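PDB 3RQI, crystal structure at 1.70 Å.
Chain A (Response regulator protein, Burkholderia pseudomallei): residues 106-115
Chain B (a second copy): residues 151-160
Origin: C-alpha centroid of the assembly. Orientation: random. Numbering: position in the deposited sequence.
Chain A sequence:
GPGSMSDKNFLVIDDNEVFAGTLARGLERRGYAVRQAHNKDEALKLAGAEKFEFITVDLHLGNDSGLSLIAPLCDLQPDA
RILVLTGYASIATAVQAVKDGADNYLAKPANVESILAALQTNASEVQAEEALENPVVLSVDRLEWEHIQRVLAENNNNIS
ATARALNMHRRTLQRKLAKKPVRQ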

# COMPACT_ATOMS: atom_id res chain seq x y z
N LEU A 106 -6.86 -5.65 -1.06
CA LEU A 106 -6.31 -7.02 -1.02
C LEU A 106 -5.77 -7.46 -2.37
O LEU A 106 -6.36 -7.17 -3.43
CB LEU A 106 -7.41 -8.01 -0.64
CG LEU A 106 -7.80 -8.29 0.80
CD1 LEU A 106 -8.68 -9.56 0.70
CD2 LEU A 106 -6.58 -8.52 1.68
N ALA A 107 -4.61 -8.12 -2.32
CA ALA A 107 -4.09 -8.79 -3.52
C ALA A 107 -4.82 -10.09 -3.84
O ALA A 107 -5.11 -10.90 -2.93
CB ALA A 107 -2.59 -9.08 -3.34
N LYS A 108 -5.14 -10.28 -5.13
CA LYS A 108 -5.49 -11.60 -5.64
C LYS A 108 -4.22 -12.50 -5.63
O LYS A 108 -3.09 -12.01 -5.80
CB LYS A 108 -6.05 -11.56 -7.07
CG LYS A 108 -7.33 -10.76 -7.28
CD LYS A 108 -7.69 -10.75 -8.76
CE LYS A 108 -8.98 -9.95 -9.01
NZ LYS A 108 -9.06 -9.68 -10.47
N PRO A 109 -4.40 -13.80 -5.39
CA PRO A 109 -5.66 -14.47 -5.11
C PRO A 109 -6.03 -14.38 -3.63
O PRO A 109 -5.15 -14.37 -2.74
CB PRO A 109 -5.38 -15.94 -5.53
CG PRO A 109 -4.00 -16.11 -5.35
CD PRO A 109 -3.30 -14.77 -5.53
N ALA A 110 -7.32 -14.27 -3.38
CA ALA A 110 -7.87 -14.25 -2.03
C ALA A 110 -9.07 -15.16 -2.06
O ALA A 110 -9.71 -15.30 -3.11
CB ALA A 110 -8.31 -12.80 -1.66
N ASN A 111 -9.39 -15.81 -0.94
CA ASN A 111 -10.61 -16.60 -0.88
C ASN A 111 -11.76 -15.80 -0.32
O ASN A 111 -11.58 -14.68 0.16
CB ASN A 111 -10.40 -17.94 -0.11
CG ASN A 111 -9.94 -17.76 1.33
OD1 ASN A 111 -10.41 -16.89 2.06
ND2 ASN A 111 -9.03 -18.62 1.76
N VAL A 112 -12.96 -16.37 -0.41
CA VAL A 112 -14.16 -15.66 -0.01
C VAL A 112 -14.12 -15.24 1.47
O VAL A 112 -14.46 -14.08 1.79
CB VAL A 112 -15.44 -16.47 -0.32
CG1 VAL A 112 -16.67 -15.74 0.24
CG2 VAL A 112 -15.60 -16.65 -1.85
N GLU A 113 -13.70 -16.15 2.36
CA GLU A 113 -13.52 -15.81 3.80
C GLU A 113 -12.62 -14.60 4.03
O GLU A 113 -12.95 -13.72 4.83
CB GLU A 113 -13.03 -17.03 4.62
N SER A 114 -11.50 -14.53 3.31
CA SER A 114 -10.56 -13.42 3.52
C SER A 114 -11.07 -12.11 2.92
O SER A 114 -10.79 -11.02 3.44
CB SER A 114 -9.17 -13.77 3.02
OG SER A 114 -9.08 -13.77 1.63
N ILE A 115 -11.84 -12.24 1.84
CA ILE A 115 -12.48 -11.06 1.22
C ILE A 115 -13.48 -10.49 2.21
O ILE A 115 -13.44 -9.29 2.50
CB ILE A 115 -13.15 -11.43 -0.14
CG1 ILE A 115 -12.06 -11.63 -1.19
CG2 ILE A 115 -14.12 -10.29 -0.62
CD1 ILE A 115 -12.56 -12.28 -2.44
N VAL B 151 1.65 -24.49 -0.77
CA VAL B 151 1.34 -23.64 0.39
C VAL B 151 0.07 -22.83 0.13
O VAL B 151 -0.73 -22.61 1.05
CB VAL B 151 2.54 -22.72 0.79
CG1 VAL B 151 2.19 -21.82 1.99
CG2 VAL B 151 3.78 -23.55 1.12
N LEU B 152 -0.11 -22.40 -1.12
CA LEU B 152 -1.30 -21.63 -1.52
C LEU B 152 -2.56 -22.48 -1.42
O LEU B 152 -3.60 -22.01 -0.93
CB LEU B 152 -1.12 -21.07 -2.95
CG LEU B 152 -2.16 -20.10 -3.54
CD1 LEU B 152 -2.15 -18.74 -2.83
CD2 LEU B 152 -1.91 -19.91 -5.03
N ALA B 153 -2.47 -23.74 -1.86
CA ALA B 153 -3.58 -24.70 -1.78
C ALA B 153 -3.91 -25.10 -0.33
O ALA B 153 -5.07 -25.31 0.01
CB ALA B 153 -3.28 -25.94 -2.62
N GLU B 154 -2.87 -25.20 0.50
CA GLU B 154 -3.00 -25.51 1.93
C GLU B 154 -3.60 -24.35 2.73
O GLU B 154 -4.04 -24.53 3.87
CB GLU B 154 -1.63 -25.87 2.52
N ASN B 155 -3.61 -23.17 2.11
CA ASN B 155 -4.16 -21.98 2.74
C ASN B 155 -5.48 -21.52 2.09
O ASN B 155 -5.88 -20.36 2.24
CB ASN B 155 -3.11 -20.87 2.74
CG ASN B 155 -2.06 -21.07 3.82
OD1 ASN B 155 -2.31 -20.85 5.01
ND2 ASN B 155 -0.87 -21.50 3.42
N ASN B 156 -6.15 -22.45 1.40
CA ASN B 156 -7.41 -22.20 0.68
C ASN B 156 -7.32 -21.09 -0.39
O ASN B 156 -8.22 -20.27 -0.53
CB ASN B 156 -8.57 -21.96 1.68
CG ASN B 156 -9.96 -22.04 1.02
OD1 ASN B 156 -10.11 -22.52 -0.11
ND2 ASN B 156 -10.98 -21.56 1.73
N ASN B 157 -6.21 -21.11 -1.14
CA ASN B 157 -5.93 -20.14 -2.22
C ASN B 157 -5.85 -18.67 -1.74
O ASN B 157 -6.22 -17.74 -2.46
CB ASN B 157 -6.91 -20.31 -3.40
CG ASN B 157 -6.36 -19.79 -4.72
OD1 ASN B 157 -5.15 -19.82 -4.96
ND2 ASN B 157 -7.25 -19.32 -5.59
N ASN B 158 -5.34 -18.50 -0.52
CA ASN B 158 -5.19 -17.20 0.13
C ASN B 158 -3.75 -16.68 0.10
O ASN B 158 -2.88 -17.17 0.83
CB ASN B 158 -5.69 -17.33 1.57
CG ASN B 158 -5.80 -16.00 2.28
OD1 ASN B 158 -5.45 -14.95 1.74
ND2 ASN B 158 -6.29 -16.04 3.51
N ILE B 159 -3.49 -15.68 -0.74
CA ILE B 159 -2.12 -15.17 -0.94
C ILE B 159 -1.57 -14.47 0.31
O ILE B 159 -0.35 -14.46 0.54
CB ILE B 159 -2.01 -14.24 -2.21
CG1 ILE B 159 -0.59 -14.28 -2.81
CG2 ILE B 159 -2.44 -12.82 -1.90
CD1 ILE B 159 -0.33 -13.22 -3.90
N SER B 160 -2.45 -13.88 1.12
CA SER B 160 -2.03 -13.20 2.35
C SER B 160 -1.45 -14.21 3.35
O SER B 160 -0.33 -14.03 3.84
CB SER B 160 -3.20 -12.43 2.96
OG SER B 160 -2.75 -11.61 4.03
O HOH W 1 -6.56 -12.76 1.48

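This contact joins the end of a strand and the start of a helix in chain A to the turn between two helices in chain B. Two hydrogen bonds cross it directly. The first is a backbone pair. I159(B) N donates to P109(A) O at 2.9 Å, with an N-H...O angle of 157°. I159(B) is the first residue of its helix, where an amide NH lacks a carbonyl acceptor from a preceding helical turn. The proline carbonyl of the other chain accepts from it instead.

The second bond uses a side chain. N111(A) ND2 donates to N156(B) O at 2.9 Å, and the angle of 160° is again close to linear. The two ends of this carboxamide do different work. While ND2 reaches chain B, N111(A) OD1 accepts from S114(A) N at 2.9 Å and so caps the helix of its own chain. N111(A) has chi1 near +60° (p). Its backbone carbonyl is also used, since I115(A) N donates to N111(A) O at 3.0 Å.

N158(B) holds the matching N-cap position in chain B. Its OD1 accepts from S160(B) N at 3.2 Å. The same OD1 accepts from water 1, 2.5 Å from the water oxygen. That water lies 2.7 Å from S114(A) OG, in a hydrogen bond whose direction is not decided. The water therefore bridges the two chains and links the serine of one to the capping asparagine of the other.

The chain B turn is also held from within. N157(B) N donates to L152(B) O at 2.8 Å. N155(B) ND2 donates to V151(B) O at 2.6 Å, tying the turn to the preceding helix. The bond from N158(B) N to N155(B) O, at 3.4 Å, is weak. N156(B) and N157(B) both have positive phi, and N156(B) is poorly ordered although its carbonyl accepts from N111(A).

Apolar packing lies beside the polar bonds. P109(A) follows a cis peptide bond and points toward chain B. Its CD is 3.6 Å from I159(B) CB, and its CG is 4.1 Å from L152(B) CD1. I159(B) also meets A107(A), with I159(B) CG2 4.0 Å from A107(A) CB. P109(A) and I159(B) thus pair through both backbone and side chain. K108(A) points its CB away from chain B, and its NZ is hydrogen-bonded elsewhere in the structure. The two stretches together bury 465 Å².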